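Local coordinates for uncharacterized protein (Pyrococcus furiosus, PDB 4XLZ) that removes an acetyl group from N,N'-diacetylchitobiose as a family 14 carbohydrate esterase, and probably depends on a bound metal ion to do so, at residues L16-F22 and V252-F257; R88-E92 and I104-N108; L124-R129 and S161-L167; N196-T202 and V244-F250. The contacts are given in a common frame with arbitrary orientation. Residues are numbered along the deposited sequence.

Interaction 1 (L16-F22 and V252-F257)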
# COMPACT_ATOMS: atom_id res chain seq x y z
N LEU A 16 18.45 -26.05 -26.48
CA LEU A 16 17.13 -26.66 -26.16
C LEU A 16 17.14 -28.18 -26.08
O LEU A 16 16.61 -28.71 -25.13
CB LEU A 16 16.10 -26.27 -27.23
CG LEU A 16 15.47 -24.93 -27.19
CD1 LEU A 16 14.59 -25.08 -28.48
CD2 LEU A 16 14.56 -24.85 -26.00
N LYS A 17 17.87 -28.85 -26.97
CA LYS A 17 17.81 -30.34 -27.04
C LYS A 17 18.68 -30.94 -26.05
O LYS A 17 18.30 -31.88 -25.37
CB LYS A 17 18.25 -30.78 -28.45
CG LYS A 17 18.26 -32.35 -28.65
CD LYS A 17 19.36 -32.70 -29.80
CE LYS A 17 19.70 -34.18 -29.93
NZ LYS A 17 18.40 -34.87 -29.98
N GLU A 18 19.92 -30.44 -25.93
CA GLU A 18 20.89 -31.11 -25.06
C GLU A 18 21.00 -30.52 -23.71
O GLU A 18 21.12 -31.25 -22.70
CB GLU A 18 22.30 -31.11 -25.68
CG GLU A 18 22.29 -31.82 -27.03
CD GLU A 18 23.67 -31.89 -27.69
OE1 GLU A 18 24.66 -31.46 -27.09
OE2 GLU A 18 23.67 -32.25 -28.87
N VAL A 19 21.14 -29.20 -23.61
CA VAL A 19 21.38 -28.69 -22.28
C VAL A 19 20.07 -28.64 -21.43
O VAL A 19 20.09 -28.99 -20.23
CB VAL A 19 21.92 -27.25 -22.41
CG1 VAL A 19 22.06 -26.52 -21.04
CG2 VAL A 19 23.32 -27.26 -23.19
N LEU A 20 18.98 -28.25 -22.10
CA LEU A 20 17.69 -28.04 -21.34
C LEU A 20 16.78 -29.27 -21.43
O LEU A 20 15.76 -29.36 -20.72
CB LEU A 20 17.02 -26.74 -21.86
CG LEU A 20 17.80 -25.48 -21.64
CD1 LEU A 20 17.07 -24.31 -22.29
CD2 LEU A 20 18.14 -25.23 -20.14
N GLU A 21 17.10 -30.17 -22.34
CA GLU A 21 16.36 -31.44 -22.59
C GLU A 21 14.90 -31.14 -22.78
O GLU A 21 13.98 -31.82 -22.19
CB GLU A 21 16.57 -32.42 -21.39
CG GLU A 21 18.09 -32.69 -21.24
CD GLU A 21 18.47 -33.62 -20.04
OE1 GLU A 21 19.50 -33.37 -19.40
OE2 GLU A 21 17.78 -34.60 -19.79
N PHE A 22 14.65 -30.09 -23.60
CA PHE A 22 13.29 -29.62 -23.75
C PHE A 22 12.58 -30.40 -24.87
O PHE A 22 13.05 -30.48 -25.95
CB PHE A 22 13.30 -28.12 -24.06
CG PHE A 22 11.94 -27.52 -24.19
CD1 PHE A 22 11.14 -27.46 -23.06
CD2 PHE A 22 11.54 -27.11 -25.43
CE1 PHE A 22 9.83 -26.86 -23.21
CE2 PHE A 22 10.20 -26.51 -25.62
CZ PHE A 22 9.42 -26.44 -24.43
N VAL A 252 4.33 -24.10 -23.11
CA VAL A 252 5.33 -24.70 -22.21
C VAL A 252 6.69 -24.26 -22.65
O VAL A 252 6.98 -24.19 -23.87
CB VAL A 252 5.25 -26.28 -22.19
CG1 VAL A 252 6.28 -26.89 -21.24
CG2 VAL A 252 3.81 -26.78 -21.85
N MSE A 253 7.57 -23.87 -21.72
CA MSE A 253 8.92 -23.46 -22.09
C MSE A 253 9.87 -23.99 -20.97
O MSE A 253 9.46 -24.28 -19.85
CB MSE A 253 9.08 -21.90 -21.99
CG MSE A 253 8.11 -21.12 -22.92
SE MSE A 253 8.57 -19.27 -23.05
CE MSE A 253 8.07 -18.84 -21.14
N PRO A 254 11.15 -24.11 -21.29
CA PRO A 254 12.12 -24.46 -20.28
C PRO A 254 12.05 -23.35 -19.19
O PRO A 254 11.82 -22.13 -19.52
CB PRO A 254 13.50 -24.25 -21.02
CG PRO A 254 13.20 -24.44 -22.47
CD PRO A 254 11.76 -23.82 -22.60
N GLY A 255 12.37 -23.71 -17.97
CA GLY A 255 12.36 -22.69 -16.82
C GLY A 255 13.22 -21.54 -17.18
O GLY A 255 12.89 -20.35 -16.86
N LEU A 256 14.39 -21.79 -17.76
CA LEU A 256 15.35 -20.67 -18.08
C LEU A 256 14.69 -19.62 -18.92
O LEU A 256 15.05 -18.45 -18.82
CB LEU A 256 16.53 -21.33 -18.88
CG LEU A 256 17.69 -20.48 -19.15
CD1 LEU A 256 18.46 -20.43 -17.85
CD2 LEU A 256 18.63 -21.33 -20.21
N PHE A 257 13.73 -19.96 -19.80
CA PHE A 257 13.27 -19.01 -20.81
C PHE A 257 12.33 -17.96 -20.21
O PHE A 257 12.00 -17.04 -20.89
CB PHE A 257 12.51 -19.75 -21.94
CG PHE A 257 13.44 -20.31 -23.06
CD1 PHE A 257 14.75 -20.70 -22.77
CD2 PHE A 257 12.93 -20.34 -24.36
CE1 PHE A 257 15.60 -21.20 -23.81
CE2 PHE A 257 13.75 -20.85 -25.41
CZ PHE A 257 15.08 -21.27 -25.15

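Interaction 2 (R88-E92 and I104-N108)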
# COMPACT_ATOMS: atom_id res chain seq x y z
N ARG A 88 -21.30 -19.99 -6.03
CA ARG A 88 -20.22 -20.42 -6.88
C ARG A 88 -19.29 -21.48 -6.36
O ARG A 88 -18.69 -22.27 -7.15
CB ARG A 88 -19.41 -19.18 -7.34
CG ARG A 88 -20.33 -18.26 -8.18
CD ARG A 88 -19.53 -17.04 -8.81
NE ARG A 88 -18.64 -17.52 -9.85
CZ ARG A 88 -17.94 -16.67 -10.68
NH1 ARG A 88 -18.08 -15.35 -10.41
NH2 ARG A 88 -17.16 -17.16 -11.66
N ARG A 89 -19.16 -21.56 -4.98
CA ARG A 89 -18.37 -22.66 -4.44
C ARG A 89 -19.07 -24.01 -4.74
O ARG A 89 -18.37 -24.94 -5.15
CB ARG A 89 -18.26 -22.41 -2.92
CG ARG A 89 -17.45 -23.56 -2.39
CD ARG A 89 -17.55 -23.44 -0.89
NE ARG A 89 -16.87 -22.17 -0.59
CZ ARG A 89 -15.75 -22.05 0.14
NH1 ARG A 89 -15.19 -23.16 0.75
NH2 ARG A 89 -15.24 -20.82 0.24
N ARG A 90 -20.38 -23.98 -4.56
CA ARG A 90 -21.09 -25.26 -4.86
C ARG A 90 -21.07 -25.61 -6.38
O ARG A 90 -20.88 -26.76 -6.74
CB ARG A 90 -22.53 -25.11 -4.43
CG ARG A 90 -22.60 -24.90 -2.92
CD ARG A 90 -23.84 -24.24 -2.38
NE ARG A 90 -23.84 -24.21 -0.88
CZ ARG A 90 -24.88 -23.82 -0.14
NH1 ARG A 90 -26.02 -23.41 -0.75
NH2 ARG A 90 -24.78 -23.81 1.19
N GLU A 91 -21.20 -24.56 -7.22
CA GLU A 91 -21.02 -24.79 -8.69
C GLU A 91 -19.72 -25.41 -9.05
O GLU A 91 -19.59 -26.31 -9.83
CB GLU A 91 -21.20 -23.49 -9.44
CG GLU A 91 -22.66 -23.06 -9.36
CD GLU A 91 -23.02 -21.73 -9.96
OE1 GLU A 91 -24.26 -21.38 -10.11
OE2 GLU A 91 -22.09 -20.89 -10.24
N GLU A 92 -18.63 -24.86 -8.42
CA GLU A 92 -17.34 -25.45 -8.73
C GLU A 92 -17.15 -26.89 -8.22
O GLU A 92 -16.51 -27.70 -8.86
CB GLU A 92 -16.18 -24.52 -8.13
CG GLU A 92 -14.81 -24.95 -8.61
CD GLU A 92 -14.54 -24.57 -10.07
OE1 GLU A 92 -13.83 -23.60 -10.40
OE2 GLU A 92 -14.93 -25.33 -11.00
N ILE A 104 -9.99 -28.75 -3.85
CA ILE A 104 -9.91 -27.30 -4.31
C ILE A 104 -9.43 -26.53 -3.07
O ILE A 104 -10.02 -26.63 -1.95
CB ILE A 104 -11.28 -26.78 -4.69
CG1 ILE A 104 -11.86 -27.60 -5.92
CG2 ILE A 104 -11.12 -25.30 -5.10
CD1 ILE A 104 -13.39 -27.32 -6.09
N TYR A 105 -8.34 -25.74 -3.24
CA TYR A 105 -7.98 -24.72 -2.23
C TYR A 105 -8.56 -23.36 -2.62
O TYR A 105 -8.33 -22.96 -3.80
CB TYR A 105 -6.46 -24.53 -2.17
CG TYR A 105 -5.71 -25.70 -1.61
CD1 TYR A 105 -5.32 -26.81 -2.42
CD2 TYR A 105 -5.29 -25.66 -0.27
CE1 TYR A 105 -4.56 -27.85 -1.84
CE2 TYR A 105 -4.57 -26.71 0.28
CZ TYR A 105 -4.20 -27.75 -0.50
OH TYR A 105 -3.42 -28.79 0.05
N TRP A 106 -9.26 -22.75 -1.76
CA TRP A 106 -9.91 -21.45 -2.02
C TRP A 106 -9.13 -20.39 -1.32
O TRP A 106 -9.07 -20.33 -0.07
CB TRP A 106 -11.34 -21.42 -1.43
CG TRP A 106 -12.26 -22.49 -2.06
CD1 TRP A 106 -12.52 -23.74 -1.54
CD2 TRP A 106 -12.96 -22.36 -3.26
NE1 TRP A 106 -13.52 -24.36 -2.39
CE2 TRP A 106 -13.72 -23.52 -3.44
CE3 TRP A 106 -13.05 -21.33 -4.19
CZ2 TRP A 106 -14.60 -23.68 -4.54
CZ3 TRP A 106 -13.92 -21.44 -5.32
CH2 TRP A 106 -14.67 -22.65 -5.44
N LEU A 107 -8.45 -19.52 -2.05
CA LEU A 107 -7.68 -18.44 -1.32
C LEU A 107 -8.58 -17.38 -0.84
O LEU A 107 -8.19 -16.60 0.08
CB LEU A 107 -6.65 -17.79 -2.29
CG LEU A 107 -5.60 -18.75 -2.82
CD1 LEU A 107 -4.46 -17.87 -3.41
CD2 LEU A 107 -4.95 -19.71 -1.78
N ASN A 108 -9.81 -17.20 -1.43
CA ASN A 108 -10.83 -16.29 -0.98
C ASN A 108 -10.51 -14.78 -1.06
O ASN A 108 -11.19 -14.02 -0.48
CB ASN A 108 -11.30 -16.60 0.50
CG ASN A 108 -12.08 -17.98 0.61
OD1 ASN A 108 -11.71 -18.82 1.43
ND2 ASN A 108 -12.99 -18.09 -0.09

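Interaction 3 (L124-R129 and S161-L167)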
# COMPACT_ATOMS: atom_id res chain seq x y z
N LEU A 124 0.47 -19.25 -2.41
CA LEU A 124 0.75 -20.22 -3.47
C LEU A 124 1.90 -21.10 -3.08
O LEU A 124 1.89 -22.30 -3.28
CB LEU A 124 1.00 -19.55 -4.83
CG LEU A 124 -0.26 -18.83 -5.32
CD1 LEU A 124 0.15 -18.21 -6.70
CD2 LEU A 124 -1.44 -19.80 -5.57
N VAL A 125 3.02 -20.51 -2.58
CA VAL A 125 4.23 -21.28 -2.21
C VAL A 125 3.84 -22.22 -1.03
O VAL A 125 4.37 -23.37 -1.12
CB VAL A 125 5.28 -20.31 -1.80
CG1 VAL A 125 6.47 -21.03 -1.08
CG2 VAL A 125 5.84 -19.58 -3.06
N LYS A 126 3.00 -21.85 -0.10
CA LYS A 126 2.67 -22.81 1.02
C LYS A 126 1.97 -24.03 0.41
O LYS A 126 2.29 -25.18 0.75
CB LYS A 126 1.64 -22.07 1.92
CG LYS A 126 1.29 -22.93 3.14
CD LYS A 126 0.76 -22.04 4.41
CE LYS A 126 -0.50 -21.51 4.11
NZ LYS A 126 -0.67 -20.44 5.28
N ILE A 127 1.06 -23.83 -0.54
CA ILE A 127 0.34 -25.01 -1.11
C ILE A 127 1.23 -25.75 -1.98
O ILE A 127 1.20 -27.04 -1.98
CB ILE A 127 -0.86 -24.46 -1.91
CG1 ILE A 127 -1.87 -23.80 -0.96
CG2 ILE A 127 -1.58 -25.69 -2.63
CD1 ILE A 127 -2.95 -22.89 -1.65
N ILE A 128 2.11 -25.18 -2.82
CA ILE A 128 3.02 -25.91 -3.63
C ILE A 128 3.95 -26.76 -2.75
O ILE A 128 4.24 -27.87 -3.17
CB ILE A 128 3.82 -24.91 -4.58
CG1 ILE A 128 2.77 -24.33 -5.59
CG2 ILE A 128 4.97 -25.60 -5.32
CD1 ILE A 128 3.40 -23.15 -6.41
N ARG A 129 4.45 -26.14 -1.69
CA ARG A 129 5.39 -26.92 -0.87
C ARG A 129 4.61 -27.99 -0.15
O ARG A 129 5.25 -29.10 0.03
CB ARG A 129 6.07 -26.02 0.12
CG ARG A 129 7.09 -25.09 -0.55
CD ARG A 129 7.58 -24.10 0.56
NE ARG A 129 8.69 -23.28 -0.08
CZ ARG A 129 9.20 -22.14 0.48
NH1 ARG A 129 10.25 -21.56 -0.11
NH2 ARG A 129 8.61 -21.61 1.57
N SER A 161 5.64 -17.81 -8.12
CA SER A 161 5.55 -18.68 -6.93
C SER A 161 6.16 -20.05 -7.25
O SER A 161 6.74 -20.66 -6.33
CB SER A 161 4.11 -18.86 -6.52
OG SER A 161 3.58 -17.56 -6.13
N VAL A 162 5.98 -20.56 -8.46
CA VAL A 162 6.70 -21.84 -8.81
C VAL A 162 8.23 -21.65 -8.62
O VAL A 162 8.87 -22.53 -8.03
CB VAL A 162 6.29 -22.23 -10.25
CG1 VAL A 162 7.22 -23.38 -10.70
CG2 VAL A 162 4.81 -22.72 -10.22
N ALA A 163 8.74 -20.51 -9.13
CA ALA A 163 10.20 -20.28 -9.01
C ALA A 163 10.54 -20.17 -7.53
O ALA A 163 11.56 -20.74 -7.04
CB ALA A 163 10.55 -18.99 -9.68
N PHE A 164 9.77 -19.39 -6.75
CA PHE A 164 10.24 -19.06 -5.37
C PHE A 164 10.00 -20.12 -4.40
O PHE A 164 10.62 -20.17 -3.29
CB PHE A 164 9.51 -17.76 -4.90
CG PHE A 164 9.87 -16.52 -5.75
CD1 PHE A 164 10.92 -16.46 -6.65
CD2 PHE A 164 9.00 -15.44 -5.62
CE1 PHE A 164 11.13 -15.27 -7.44
CE2 PHE A 164 9.20 -14.26 -6.39
CZ PHE A 164 10.21 -14.20 -7.31
N SER A 165 9.13 -21.12 -4.78
CA SER A 165 8.97 -22.29 -3.87
C SER A 165 10.24 -23.09 -3.69
O SER A 165 10.30 -23.76 -2.58
CB SER A 165 7.94 -23.26 -4.54
OG SER A 165 6.64 -22.71 -4.48
N GLN A 166 11.21 -22.90 -4.56
CA GLN A 166 12.54 -23.69 -4.50
C GLN A 166 13.46 -22.97 -3.53
O GLN A 166 14.58 -23.48 -3.26
CB GLN A 166 13.25 -23.67 -5.88
CG GLN A 166 12.35 -24.31 -6.79
CD GLN A 166 13.01 -24.55 -8.11
OE1 GLN A 166 14.19 -24.69 -8.21
NE2 GLN A 166 12.19 -24.66 -9.12
N LEU A 167 13.11 -21.78 -3.03
CA LEU A 167 14.17 -20.97 -2.34
C LEU A 167 13.89 -20.94 -0.90
O LEU A 167 12.88 -20.42 -0.39
CB LEU A 167 14.03 -19.44 -2.87
CG LEU A 167 14.17 -19.28 -4.34
CD1 LEU A 167 13.96 -17.82 -4.81
CD2 LEU A 167 15.59 -19.76 -4.85

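Interaction 4 (N196-T202 and V244-F250)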
# COMPACT_ATOMS: atom_id res chain seq x y z
N ASN A 196 2.21 -23.92 -27.72
CA ASN A 196 3.19 -24.81 -28.42
C ASN A 196 2.91 -26.26 -28.16
O ASN A 196 3.69 -27.14 -28.61
CB ASN A 196 4.65 -24.43 -28.20
CG ASN A 196 5.00 -24.26 -26.76
OD1 ASN A 196 4.34 -24.76 -25.88
ND2 ASN A 196 6.14 -23.65 -26.54
N TYR A 197 1.85 -26.54 -27.42
CA TYR A 197 1.41 -27.93 -27.23
C TYR A 197 -0.11 -27.92 -27.22
O TYR A 197 -0.75 -27.13 -26.43
CB TYR A 197 1.94 -28.47 -25.91
CG TYR A 197 1.44 -29.88 -25.63
CD1 TYR A 197 1.84 -30.89 -26.51
CD2 TYR A 197 0.57 -30.19 -24.54
CE1 TYR A 197 1.37 -32.24 -26.28
CE2 TYR A 197 0.07 -31.52 -24.37
CZ TYR A 197 0.52 -32.48 -25.23
OH TYR A 197 0.10 -33.80 -24.96
N ILE A 198 -0.76 -28.76 -28.07
CA ILE A 198 -2.24 -28.74 -28.13
C ILE A 198 -2.76 -30.16 -27.80
O ILE A 198 -2.18 -31.17 -28.29
CB ILE A 198 -2.75 -28.49 -29.58
CG1 ILE A 198 -2.08 -27.33 -30.21
CG2 ILE A 198 -4.31 -28.50 -29.63
CD1 ILE A 198 -2.45 -26.05 -29.50
N VAL A 199 -3.76 -30.22 -26.93
CA VAL A 199 -4.35 -31.50 -26.54
C VAL A 199 -5.67 -31.61 -27.35
O VAL A 199 -6.50 -30.66 -27.37
CB VAL A 199 -4.69 -31.48 -25.08
CG1 VAL A 199 -5.50 -32.76 -24.63
CG2 VAL A 199 -3.36 -31.39 -24.24
N ASP A 200 -5.82 -32.79 -28.05
CA ASP A 200 -7.11 -32.97 -28.77
C ASP A 200 -8.21 -33.32 -27.79
O ASP A 200 -8.06 -34.30 -27.04
CB ASP A 200 -6.86 -34.15 -29.76
CG ASP A 200 -8.13 -34.47 -30.57
OD1 ASP A 200 -9.13 -33.81 -30.47
OD2 ASP A 200 -7.99 -35.47 -31.36
N ILE A 201 -9.25 -32.49 -27.71
CA ILE A 201 -10.35 -32.74 -26.84
C ILE A 201 -11.69 -32.99 -27.59
O ILE A 201 -12.76 -32.87 -26.96
CB ILE A 201 -10.62 -31.60 -25.78
CG1 ILE A 201 -10.86 -30.31 -26.48
CG2 ILE A 201 -9.32 -31.48 -24.86
CD1 ILE A 201 -11.72 -29.38 -25.63
N THR A 202 -11.53 -33.35 -28.87
CA THR A 202 -12.73 -33.50 -29.74
C THR A 202 -13.77 -34.41 -29.07
O THR A 202 -14.98 -34.08 -28.98
CB THR A 202 -12.27 -34.04 -31.07
OG1 THR A 202 -11.48 -33.08 -31.72
CG2 THR A 202 -13.58 -34.22 -31.94
N VAL A 244 -7.11 -31.29 -35.77
CA VAL A 244 -8.24 -31.89 -35.09
C VAL A 244 -9.33 -30.85 -34.93
O VAL A 244 -9.15 -29.64 -35.12
CB VAL A 244 -7.85 -32.61 -33.72
CG1 VAL A 244 -6.72 -33.55 -33.83
CG2 VAL A 244 -7.59 -31.48 -32.62
N ARG A 245 -10.56 -31.34 -34.69
CA ARG A 245 -11.71 -30.42 -34.62
C ARG A 245 -11.56 -29.44 -33.39
O ARG A 245 -11.73 -28.28 -33.61
CB ARG A 245 -13.03 -31.20 -34.49
CG ARG A 245 -14.20 -30.34 -34.74
CD ARG A 245 -15.50 -31.15 -34.61
NE ARG A 245 -16.61 -30.30 -34.99
CZ ARG A 245 -17.93 -30.59 -34.71
NH1 ARG A 245 -18.88 -29.74 -35.13
NH2 ARG A 245 -18.35 -31.65 -33.97
N TYR A 246 -11.38 -30.03 -32.21
CA TYR A 246 -11.38 -29.20 -30.97
C TYR A 246 -10.11 -29.53 -30.21
O TYR A 246 -9.79 -30.68 -29.92
CB TYR A 246 -12.60 -29.58 -30.10
CG TYR A 246 -13.92 -29.29 -30.78
CD1 TYR A 246 -14.14 -28.05 -31.41
CD2 TYR A 246 -14.94 -30.21 -30.62
CE1 TYR A 246 -15.46 -27.77 -31.97
CE2 TYR A 246 -16.22 -29.94 -31.16
CZ TYR A 246 -16.45 -28.76 -31.82
OH TYR A 246 -17.65 -28.35 -32.38
N GLY A 247 -9.41 -28.44 -29.82
CA GLY A 247 -8.17 -28.61 -29.02
C GLY A 247 -8.16 -27.59 -27.86
O GLY A 247 -8.89 -26.64 -27.80
N GLU A 248 -7.33 -27.97 -26.89
CA GLU A 248 -6.93 -26.98 -25.82
C GLU A 248 -5.43 -26.73 -25.94
O GLU A 248 -4.64 -27.63 -26.06
CB GLU A 248 -7.22 -27.58 -24.44
CG GLU A 248 -8.73 -27.46 -24.14
CD GLU A 248 -9.18 -28.19 -22.86
OE1 GLU A 248 -8.36 -28.84 -22.26
OE2 GLU A 248 -10.39 -28.02 -22.55
N GLY A 249 -5.09 -25.42 -25.93
CA GLY A 249 -3.71 -25.08 -26.12
C GLY A 249 -2.98 -24.65 -24.82
O GLY A 249 -3.61 -24.04 -23.93
N PHE A 250 -1.69 -24.95 -24.84
CA PHE A 250 -0.84 -24.65 -23.66
C PHE A 250 0.46 -24.14 -24.23
O PHE A 250 1.01 -24.56 -25.26
CB PHE A 250 -0.56 -25.93 -22.87
CG PHE A 250 -1.79 -26.52 -22.32
CD1 PHE A 250 -2.37 -26.10 -21.11
CD2 PHE A 250 -2.47 -27.57 -23.06
CE1 PHE A 250 -3.58 -26.58 -20.64
CE2 PHE A 250 -3.70 -28.03 -22.58
CZ PHE A 250 -4.28 -27.59 -21.36

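Interaction 1 (L16-F22 and V252-F257)
This is an apolar contact between the two ends of the chain. The C-terminal end of helix 8-19 and the turn after it pack on the loop that follows strand 247-250. Pro254 sits in the middle. Its CD lies over the face of the Phe22 ring, 3.8 Å from the centroid and 17° off the ring normal, a CH-pi contact. Its other ring atoms meet the two leucines: Leu16 CD2 is 3.8 Å from Pro254 CG, and Leu20 CD1 is 3.8 Å from Pro254 CB. The same two leucines reach Phe257, with Leu16 CD2 3.7 Å from Phe257 CZ and Leu20 CD1 3.8 Å from Phe257 CE1. At the edge of the Phe22 ring, CZ comes within 3.4 Å of Val252 O.

Phe257 N donates to Pro254 O at 2.9 Å in the 3-10 turn, so Phe257 returns to the side of Pro254. A second subunit packs on Leu20 and Leu256. The helix has a wide, pi-type turn at 16-19. Phe22 N then donates to Leu16 O at 2.8 Å, and Glu21 has positive phi. This is a helix C-terminal ending with a positive-phi residue, which turns the chain back so that Phe22 meets the C-terminal loop.

Interaction 2 (R88-E92 and I104-N108)
Arg89 lays its guanidinium flat on the indole of Trp106. The group centres are 4.0 Å apart and the planes are at 25°. Arg89 CZ lies 4.0 Å from the centroid of the five-membered ring and 11° off its normal, so this is a cation-pi stack. The edge of the same indole meets Glu92: Trp106 CH2 is 3.6 Å from Glu92 CB. Further along, Glu92 CG touches Ile104 CD1 at 3.7 Å. Ile104 and Trp106 are two apart on the strand, so both point to the helix.

The helix and strand segments run nearly antiparallel, at 157°, with axes 11.4 Å apart. They belong to the beta-alpha-beta unit of strand 61-68, helix 81-99 and strand 103-109, at the edge of the parallel sheet. The carboxylate of Glu92 is bound elsewhere, to Asp42 N, beside the cadmium ligands His40 and Asp43. His82 of a neighbouring subunit packs on Arg89. The contact thus rests on cation-pi attraction and on the aliphatic part of Glu92, while the acid end of Glu92 serves the metal-site loop.

Interaction 3 (L124-R129 and S161-L167)
Segment 124-129 is helical throughout. Segment 161-167 is the end of helix 149-164, running into a type I beta turn from Phe164 to Leu167. The backbones come close, with the CA atoms of Val125 and Ser165 5.1 Å apart. Small side chains permit this. Ser165 OG turns back to Ser161 O at 2.8 Å and lies near two apolar groups, 3.5 Å from Val125 CG2 and 3.4 Å from Ile128 CG2. Leu124 CB is 3.5 Å from Ser161 OG, which bonds to Leu157 O in its own helix.

The two helices are connected in the chain through strand 135-139 of the parallel sheet, in the Rossmann-like alpha/beta core known for this deacetylase family. Ile128 CD1 reaches Val162 CG2 at 4.1 Å.

Arg129 extends to the turn. Its NE donates to Ser165 O at 3.0 Å, and NH1 adds a weak bond to the same oxygen at 3.3 Å. NH1 also lies 2.9 Å from Leu167 O and bonds to Phe170 O. NH2 forms a salt bridge with Asp174, so this one guanidinium joins helix 118-131, the turn and helix 172-176.

Interaction 4 (N196-T202 and V244-F250)
A classic beta bulge opens this strand pair: Asn196 and Tyr197 both face Phe250. Asn196 N and Tyr197 N donate to the single acceptor Phe250 O, at 2.8 and 3.0 Å. Phe250 N returns a bond to Tyr197 O at 2.9 Å. Beyond the bulge the pairing is regular. Val199 and Glu248 form a hydrogen-bonded pair, with Val199 N to Glu248 O and Glu248 N to Val199 O both 2.9 Å. Ile198 with Gly249 and Asp200 with Gly247 are non-hydrogen-bonded pairs. Their CA atoms are 4.4 and 4.5 Å apart. Ile198 lies over both glycines: its CD1 is 3.7 Å from Gly249 CA and its CG2 is 3.9 Å from Gly247 CA. A CB on Gly247 would clash with Ile198 CG2.

The pair is a two-stranded antiparallel sheet, separate from the parallel core sheet. Helices 205-213 and 221-240 lie between its strands in the chain. On the face of Val199 and Phe250, Val199 CG2 meets Phe250 CE2 at 3.8 Å, and both residues pack on helix 43-57. Glu248 bonds to Thr51 there and makes a salt bridge with Lys208.

At the far end Ile201 N donates to Tyr246 O at 2.9 Å. Asp200 OD1 accepts from Thr202 N at 2.9 Å, an Asx turn, and from Thr202 OG1 at 2.8 Å. Thr202 OG1 in turn accepts from Tyr246 N at 3.1 Å.

Interaction 1 opens near the N terminus, at the end of helix 8-19, and closes near the C terminus. It encloses the other three, which follow in series and do not cross. Interaction 2 closes a short loop from helix 81-99 to the edge strand 103-109. Interaction 3 joins helices 118-131 and 149-164. These two contacts touch, as Tyr105 and Leu107 of the strand pack on Ile127 of the next helix, and both meet the same third subunit. Interaction 4 comes last and pairs the strands 197-200 and 247-250. It connects directly to interaction 1, where Asn196 OD1 accepts from Val252 N just after the second strand.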